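Local coordinates for putative carboxynorspermidine decarboxylase protein (Sinorhizobium meliloti, PDB 3MT1) that probably catalyses the pyridoxal phosphate-dependent decarboxylation of carboxynorspermidine and carboxyspermidine, giving norspermidine and spermidine in polyamine biosynthesis, at residues Pro147-Val152 against Gly185-Arg190; Thr74-Val79 against Asp87-His92; Gly198-His201 against Asp206-Val209. One frame throughout, in Å; residues are numbered along the deposited sequence.

Contact 1. Residues Pro147-Val152 against Gly185-Arg190; sequences PKVERV and GALIAR
Charge pairing between E150 and R190 and apolar packing of V149 and E150 on L187 divide this contact into a polar outer half and a greasy inner half. In the polar half, R190 NH1 donates to E150 OE1 at 2.7 Å, a salt bridge with a fairly straight N-H...O angle of 161°. The two flat groups use different sides. OE1 lies almost in the guanidinium plane, at its edge, whereas NH1 stands well above the carboxylate plane, and the planes are nearly perpendicular. This is therefore an end-on, single-bond pairing and not the side-by-side form in which two nitrogens face two oxygens: NH2 remains 3.9 Å from OE1. R190 arrives by a bend at chi3 (50°), which swings the guanidinium across the glutamate chain at about a right angle. Both residues are exposed, so solvent probably weakens the attraction.

The elements joined are two helices on the outside of the TIM-like (beta/alpha)8 barrel characteristic of class-II Orn/Lys/Arg decarboxylases. The short helix 146-150 precedes barrel strand 158-160, and the C-terminal part of the long helix 170-190 follows that strand, so the contact joins the helices that come before and after one strand in the chain.

In the apolar half, L187 divides its methyls between two neighbours. CD1 meets V149 CG1 at 3.8 Å, and CD2 touches E150 CG, also at 3.8 Å, so the glutamate contributes its aliphatic stem here and its carboxylate to the arginine. With V149 CG1 anti to the backbone N (chi1 172°), that methyl is set against the leucine. V149 and L187 are both buried; L187 also rests on F159 of the strand beneath and on M153, the latter shared with R190.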
# COMPACT_ATOMS: atom_id res chain seq x y z
N PRO B 147 -6.90 -22.88 -31.98
CA PRO B 147 -7.19 -24.32 -31.94
C PRO B 147 -7.49 -24.91 -30.55
O PRO B 147 -8.43 -25.71 -30.43
CB PRO B 147 -5.92 -24.95 -32.51
CG PRO B 147 -5.43 -23.94 -33.49
CD PRO B 147 -5.75 -22.60 -32.88
N LYS B 148 -6.71 -24.54 -29.54
CA LYS B 148 -6.95 -25.01 -28.17
C LYS B 148 -8.24 -24.43 -27.63
O LYS B 148 -8.98 -25.11 -26.92
CB LYS B 148 -5.80 -24.64 -27.21
CG LYS B 148 -4.61 -25.58 -27.24
CD LYS B 148 -3.40 -24.94 -27.90
CE LYS B 148 -2.48 -24.24 -26.90
NZ LYS B 148 -1.60 -25.23 -26.21
N VAL B 149 -8.51 -23.18 -27.97
CA VAL B 149 -9.76 -22.54 -27.59
C VAL B 149 -10.92 -23.41 -28.12
O VAL B 149 -11.77 -23.90 -27.37
CB VAL B 149 -9.86 -21.09 -28.13
CG1 VAL B 149 -11.24 -20.50 -27.90
CG2 VAL B 149 -8.77 -20.21 -27.53
N GLU B 150 -10.90 -23.62 -29.44
CA GLU B 150 -11.94 -24.33 -30.16
C GLU B 150 -12.38 -25.64 -29.53
O GLU B 150 -13.57 -26.00 -29.59
CB GLU B 150 -11.50 -24.56 -31.59
CG GLU B 150 -11.96 -23.51 -32.57
CD GLU B 150 -12.53 -24.14 -33.83
OE1 GLU B 150 -13.70 -24.60 -33.80
OE2 GLU B 150 -11.80 -24.16 -34.84
N ARG B 151 -11.44 -26.36 -28.93
CA ARG B 151 -11.75 -27.65 -28.29
C ARG B 151 -12.68 -27.48 -27.08
O ARG B 151 -13.26 -28.44 -26.56
CB ARG B 151 -10.47 -28.41 -27.92
CG ARG B 151 -10.64 -29.91 -28.08
CD ARG B 151 -9.52 -30.69 -27.45
NE ARG B 151 -10.02 -31.67 -26.49
CZ ARG B 151 -9.97 -31.51 -25.16
NH1 ARG B 151 -10.45 -32.45 -24.35
NH2 ARG B 151 -9.43 -30.41 -24.64
N VAL B 152 -12.84 -26.24 -26.64
CA VAL B 152 -13.56 -25.99 -25.42
C VAL B 152 -14.76 -25.02 -25.58
O VAL B 152 -15.35 -24.55 -24.61
CB VAL B 152 -12.55 -25.64 -24.32
CG1 VAL B 152 -12.24 -24.15 -24.32
CG2 VAL B 152 -13.04 -26.13 -22.98
N GLY B 185 -11.95 -12.89 -34.69
CA GLY B 185 -13.22 -12.62 -35.38
C GLY B 185 -14.05 -13.86 -35.66
O GLY B 185 -15.26 -13.88 -35.41
N ALA B 186 -13.39 -14.91 -36.15
CA ALA B 186 -14.11 -16.13 -36.48
C ALA B 186 -14.77 -16.69 -35.22
O ALA B 186 -15.94 -17.05 -35.24
CB ALA B 186 -13.19 -17.15 -37.16
N LEU B 187 -14.03 -16.71 -34.11
CA LEU B 187 -14.55 -17.21 -32.83
C LEU B 187 -15.59 -16.31 -32.15
O LEU B 187 -16.57 -16.80 -31.58
CB LEU B 187 -13.39 -17.47 -31.87
CG LEU B 187 -12.46 -18.63 -32.26
CD1 LEU B 187 -11.31 -18.74 -31.29
CD2 LEU B 187 -13.22 -19.97 -32.32
N ILE B 188 -15.38 -15.00 -32.20
CA ILE B 188 -16.29 -14.03 -31.59
C ILE B 188 -17.73 -14.18 -32.14
O ILE B 188 -18.68 -14.25 -31.36
CB ILE B 188 -15.74 -12.58 -31.73
CG1 ILE B 188 -14.45 -12.42 -30.89
CG2 ILE B 188 -16.79 -11.55 -31.32
CD1 ILE B 188 -13.60 -11.18 -31.21
N ALA B 189 -17.87 -14.27 -33.46
CA ALA B 189 -19.18 -14.51 -34.10
C ALA B 189 -19.97 -15.64 -33.45
O ALA B 189 -21.20 -15.57 -33.40
CB ALA B 189 -19.01 -14.78 -35.62
N ARG B 190 -19.26 -16.65 -32.94
CA ARG B 190 -19.88 -17.90 -32.45
C ARG B 190 -20.37 -17.83 -31.00
O ARG B 190 -21.13 -18.69 -30.56
CB ARG B 190 -18.92 -19.09 -32.62
CG ARG B 190 -18.58 -19.46 -34.06
CD ARG B 190 -17.43 -20.50 -34.14
NE ARG B 190 -17.66 -21.65 -33.26
CZ ARG B 190 -16.81 -22.67 -33.09
NH1 ARG B 190 -15.65 -22.71 -33.74
NH2 ARG B 190 -17.14 -23.65 -32.24

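Contact 2. Residues Thr74-Val79 against Asp87-His92; sequences THAYSV and DEVVSH
H92 O, near the C-terminal end of helix 83-92, accepts a hydrogen bond of 2.8 Å from T74 OG1, and R67 NE adds a weak one from helix 60-70. The hydroxyl does not come in the carbonyl plane: it stands 40° above it, with a C=O...O angle of 118°. T74 turns CG2 anti to its carbonyl carbon (chi1 90°), leaving OG1 to face the helix and reach H92 O. Two sites along the strand thus meet the helix, the second being apolar. A76 CB touches V89 CG1 at 3.6 Å, a small methyl that probably lets the helix lie close over the strand. Within the helix, S91 OG bonds back to E88 O at 2.9 Å, while H92 NE2 makes only a weak bond to E88 OE2, which lies in the plane of the imidazole at its edge.

Such packing of a helix on its preceding strand is the first half of a beta-alpha-beta crossover, the repeating unit of the barrel. Strand 73-77 lies between strands 54-57 and 95-98, to both of which it is hydrogen-bonded through its backbone; helix 83-92 covers its outer side, and helix 60-70 packs alongside against T74 and H92.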
# COMPACT_ATOMS: atom_id res chain seq x y z
N THR B 74 -23.34 -8.63 -12.16
CA THR B 74 -22.00 -8.77 -11.57
C THR B 74 -21.16 -9.77 -12.34
O THR B 74 -21.60 -10.90 -12.60
CB THR B 74 -22.03 -9.14 -10.03
OG1 THR B 74 -22.02 -10.56 -9.87
CG2 THR B 74 -23.24 -8.55 -9.31
N HIS B 75 -19.96 -9.35 -12.72
CA HIS B 75 -19.01 -10.20 -13.46
C HIS B 75 -17.85 -10.52 -12.56
O HIS B 75 -17.35 -9.64 -11.85
CB HIS B 75 -18.48 -9.51 -14.72
CG HIS B 75 -19.47 -9.45 -15.83
ND1 HIS B 75 -19.09 -9.35 -17.16
CD2 HIS B 75 -20.83 -9.48 -15.83
CE1 HIS B 75 -20.18 -9.30 -17.92
NE2 HIS B 75 -21.24 -9.38 -17.13
N ALA B 76 -17.44 -11.78 -12.58
CA ALA B 76 -16.29 -12.20 -11.80
C ALA B 76 -15.13 -12.57 -12.71
O ALA B 76 -15.33 -13.24 -13.71
CB ALA B 76 -16.67 -13.37 -10.88
N TYR B 77 -13.94 -12.11 -12.36
CA TYR B 77 -12.73 -12.53 -13.05
C TYR B 77 -11.67 -12.85 -12.02
O TYR B 77 -11.67 -12.28 -10.92
CB TYR B 77 -12.22 -11.43 -13.97
CG TYR B 77 -10.85 -11.75 -14.57
CD1 TYR B 77 -10.69 -12.79 -15.48
CD2 TYR B 77 -9.72 -11.01 -14.20
CE1 TYR B 77 -9.45 -13.08 -16.03
CE2 TYR B 77 -8.47 -11.29 -14.72
CZ TYR B 77 -8.33 -12.34 -15.65
OH TYR B 77 -7.07 -12.61 -16.18
N SER B 78 -10.77 -13.76 -12.36
CA SER B 78 -9.61 -13.98 -11.53
C SER B 78 -8.53 -14.57 -12.37
O SER B 78 -8.81 -15.23 -13.36
CB SER B 78 -9.89 -14.91 -10.34
OG SER B 78 -8.68 -15.14 -9.59
N VAL B 79 -7.29 -14.32 -11.97
CA VAL B 79 -6.13 -14.96 -12.57
C VAL B 79 -6.11 -16.43 -12.13
O VAL B 79 -5.86 -17.30 -12.94
CB VAL B 79 -4.84 -14.22 -12.18
CG1 VAL B 79 -3.66 -14.93 -12.67
CG2 VAL B 79 -4.85 -12.84 -12.79
N ASP B 87 -17.24 -21.55 -5.19
CA ASP B 87 -18.65 -21.76 -5.05
C ASP B 87 -19.31 -20.48 -4.59
O ASP B 87 -20.40 -20.15 -5.05
CB ASP B 87 -18.95 -22.93 -4.10
CG ASP B 87 -19.16 -24.29 -4.86
OD1 ASP B 87 -20.03 -24.33 -5.80
OD2 ASP B 87 -18.49 -25.31 -4.52
N GLU B 88 -18.64 -19.73 -3.72
CA GLU B 88 -19.20 -18.49 -3.28
C GLU B 88 -19.10 -17.48 -4.40
O GLU B 88 -20.00 -16.65 -4.59
CB GLU B 88 -18.52 -17.98 -2.03
CG GLU B 88 -19.40 -16.98 -1.30
CD GLU B 88 -18.72 -16.33 -0.09
OE1 GLU B 88 -18.00 -17.07 0.67
OE2 GLU B 88 -18.93 -15.09 0.10
N VAL B 89 -18.03 -17.54 -5.18
CA VAL B 89 -17.94 -16.61 -6.27
C VAL B 89 -19.15 -16.84 -7.18
O VAL B 89 -19.92 -15.90 -7.45
CB VAL B 89 -16.61 -16.71 -7.01
CG1 VAL B 89 -16.57 -15.75 -8.15
CG2 VAL B 89 -15.46 -16.40 -6.07
N VAL B 90 -19.35 -18.11 -7.58
CA VAL B 90 -20.41 -18.47 -8.52
C VAL B 90 -21.79 -18.00 -8.07
O VAL B 90 -22.59 -17.54 -8.87
CB VAL B 90 -20.43 -19.99 -8.87
CG1 VAL B 90 -21.76 -20.40 -9.55
CG2 VAL B 90 -19.24 -20.32 -9.78
N SER B 91 -22.06 -18.10 -6.78
CA SER B 91 -23.35 -17.67 -6.28
C SER B 91 -23.57 -16.16 -6.29
O SER B 91 -24.68 -15.75 -6.21
CB SER B 91 -23.58 -18.20 -4.88
OG SER B 91 -22.68 -17.59 -4.01
N HIS B 92 -22.53 -15.35 -6.40
CA HIS B 92 -22.72 -13.88 -6.48
C HIS B 92 -22.73 -13.41 -7.92
O HIS B 92 -23.33 -12.39 -8.22
CB HIS B 92 -21.63 -13.08 -5.73
CG HIS B 92 -21.63 -13.23 -4.23
ND1 HIS B 92 -22.67 -12.80 -3.44
CD2 HIS B 92 -20.70 -13.74 -3.39
CE1 HIS B 92 -22.40 -13.06 -2.17
NE2 HIS B 92 -21.21 -13.63 -2.11

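Contact 3. Residues Gly198-His201 against Asp206-Val209; sequences GGIH and DYPV. With SO4 (sulfate ion), chain D.
Y207 lays one face of its ring against the backbone carbonyl of H201, whose O comes to 3.3 Å from CD1 and whose C sits about 4.0 Å above the ring plane, offset toward the rim. At the far end of the ring, I200 CG2 approaches OH obliquely at 3.7 Å. No hydrogen bond links the two segments; the contact is one of van der Waals packing. The ring reaches across because CG is anti to the backbone N (chi1 -160°), and P208 CD closes over the opposite face, 3.3 Å from its plane, so the phenol is sandwiched between a peptide group and a proline. Replacing Y207 with an alanine would probably leave a gap between the H201 carbonyl and P208 and deprive I200 CG2 of its neighbour.

Farther out, G199 N donates to sulfate O3 at 2.9 Å, nearly straight at 167°. The sulfate, probably from the crystallisation liquor, is also held by G232 N, E233 N and Y324 OH, consistent with the cofactor-phosphate site of this family. A side chain at G198 would collide with that anion. The H201 side chain lies about 4 Å from that of E233, a probable substrate-binding residue.

Both segments belong to the loop from barrel strand 193-195 to helix 209-223, with P208 at the N-cap position; helix 170-190 lies alongside, F173 meeting I200 and F170 meeting Y207 and P208.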
# COMPACT_ATOMS: atom_id res chain seq x y z
N GLY B 198 -11.34 -2.25 -19.90
CA GLY B 198 -11.27 -0.86 -19.52
C GLY B 198 -10.08 -0.21 -20.19
O GLY B 198 -9.67 -0.59 -21.29
N GLY B 199 -9.52 0.78 -19.52
CA GLY B 199 -8.37 1.48 -20.05
C GLY B 199 -8.72 2.42 -21.18
O GLY B 199 -7.82 3.00 -21.78
N ILE B 200 -10.02 2.56 -21.48
CA ILE B 200 -10.47 3.42 -22.59
C ILE B 200 -11.09 4.71 -22.05
O ILE B 200 -12.16 4.66 -21.43
CB ILE B 200 -11.55 2.72 -23.55
CG1 ILE B 200 -11.23 1.25 -23.83
CG2 ILE B 200 -11.73 3.52 -24.88
CD1 ILE B 200 -12.46 0.43 -24.26
N HIS B 201 -10.46 5.84 -22.33
CA HIS B 201 -10.84 7.11 -21.68
C HIS B 201 -11.90 7.88 -22.46
O HIS B 201 -11.67 9.02 -22.89
CB HIS B 201 -9.60 7.97 -21.42
CG HIS B 201 -9.65 8.73 -20.14
ND1 HIS B 201 -9.99 10.07 -20.07
CD2 HIS B 201 -9.43 8.34 -18.86
CE1 HIS B 201 -9.95 10.47 -18.81
NE2 HIS B 201 -9.62 9.43 -18.05
N ASP B 206 -13.80 16.10 -24.89
CA ASP B 206 -13.36 16.11 -26.28
C ASP B 206 -13.21 14.73 -26.92
O ASP B 206 -12.90 14.61 -28.10
CB ASP B 206 -12.05 16.91 -26.43
CG ASP B 206 -12.21 18.39 -26.06
OD1 ASP B 206 -13.20 19.02 -26.54
OD2 ASP B 206 -11.33 18.91 -25.29
N TYR B 207 -13.46 13.67 -26.16
CA TYR B 207 -13.47 12.36 -26.79
C TYR B 207 -14.64 12.25 -27.79
O TYR B 207 -15.75 12.77 -27.53
CB TYR B 207 -13.57 11.27 -25.74
CG TYR B 207 -13.13 9.90 -26.21
CD1 TYR B 207 -11.78 9.52 -26.13
CD2 TYR B 207 -14.06 8.99 -26.72
CE1 TYR B 207 -11.36 8.27 -26.55
CE2 TYR B 207 -13.66 7.74 -27.14
CZ TYR B 207 -12.31 7.38 -27.06
OH TYR B 207 -11.92 6.13 -27.47
N PRO B 208 -14.38 11.59 -28.96
CA PRO B 208 -15.43 11.46 -29.99
C PRO B 208 -16.38 10.35 -29.59
O PRO B 208 -16.38 9.26 -30.16
CB PRO B 208 -14.65 11.08 -31.25
CG PRO B 208 -13.14 11.06 -30.85
CD PRO B 208 -13.12 10.94 -29.36
N VAL B 209 -17.20 10.67 -28.59
CA VAL B 209 -18.08 9.73 -27.94
C VAL B 209 -19.07 9.05 -28.90
O VAL B 209 -19.45 7.89 -28.71
CB VAL B 209 -18.78 10.43 -26.74
CG1 VAL B 209 -19.90 9.61 -26.17
CG2 VAL B 209 -17.75 10.69 -25.64
S SO4 D . -9.10 1.05 -15.96
O1 SO4 D . -7.88 1.27 -16.71
O2 SO4 D . -9.10 1.82 -14.73
O3 SO4 D . -10.18 1.52 -16.84
O4 SO4 D . -9.31 -0.38 -15.68

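All three contacts belong to the same barrel domain, but they sample different layers of it. Contact 2 is the buried one, a strand and its own following helix, joined by one hydroxyl-to-carbonyl bond and a methyl pair. Contact 1 is peripheral, centred about 30 Å from the centre of the chain, and there a solvent-side ion pair complements buried aliphatic packing between two helices. Contact 3, about 14 Å from that centre, is made wholly of loop, relies on a ring and backbone, and alone adjoins the anion site. Helix 170-190 links contacts 1 and 3: its C-terminal part takes part in the former, its opening residues flank the latter. None touches another; their nearest atoms stay at least about 11 Å apart.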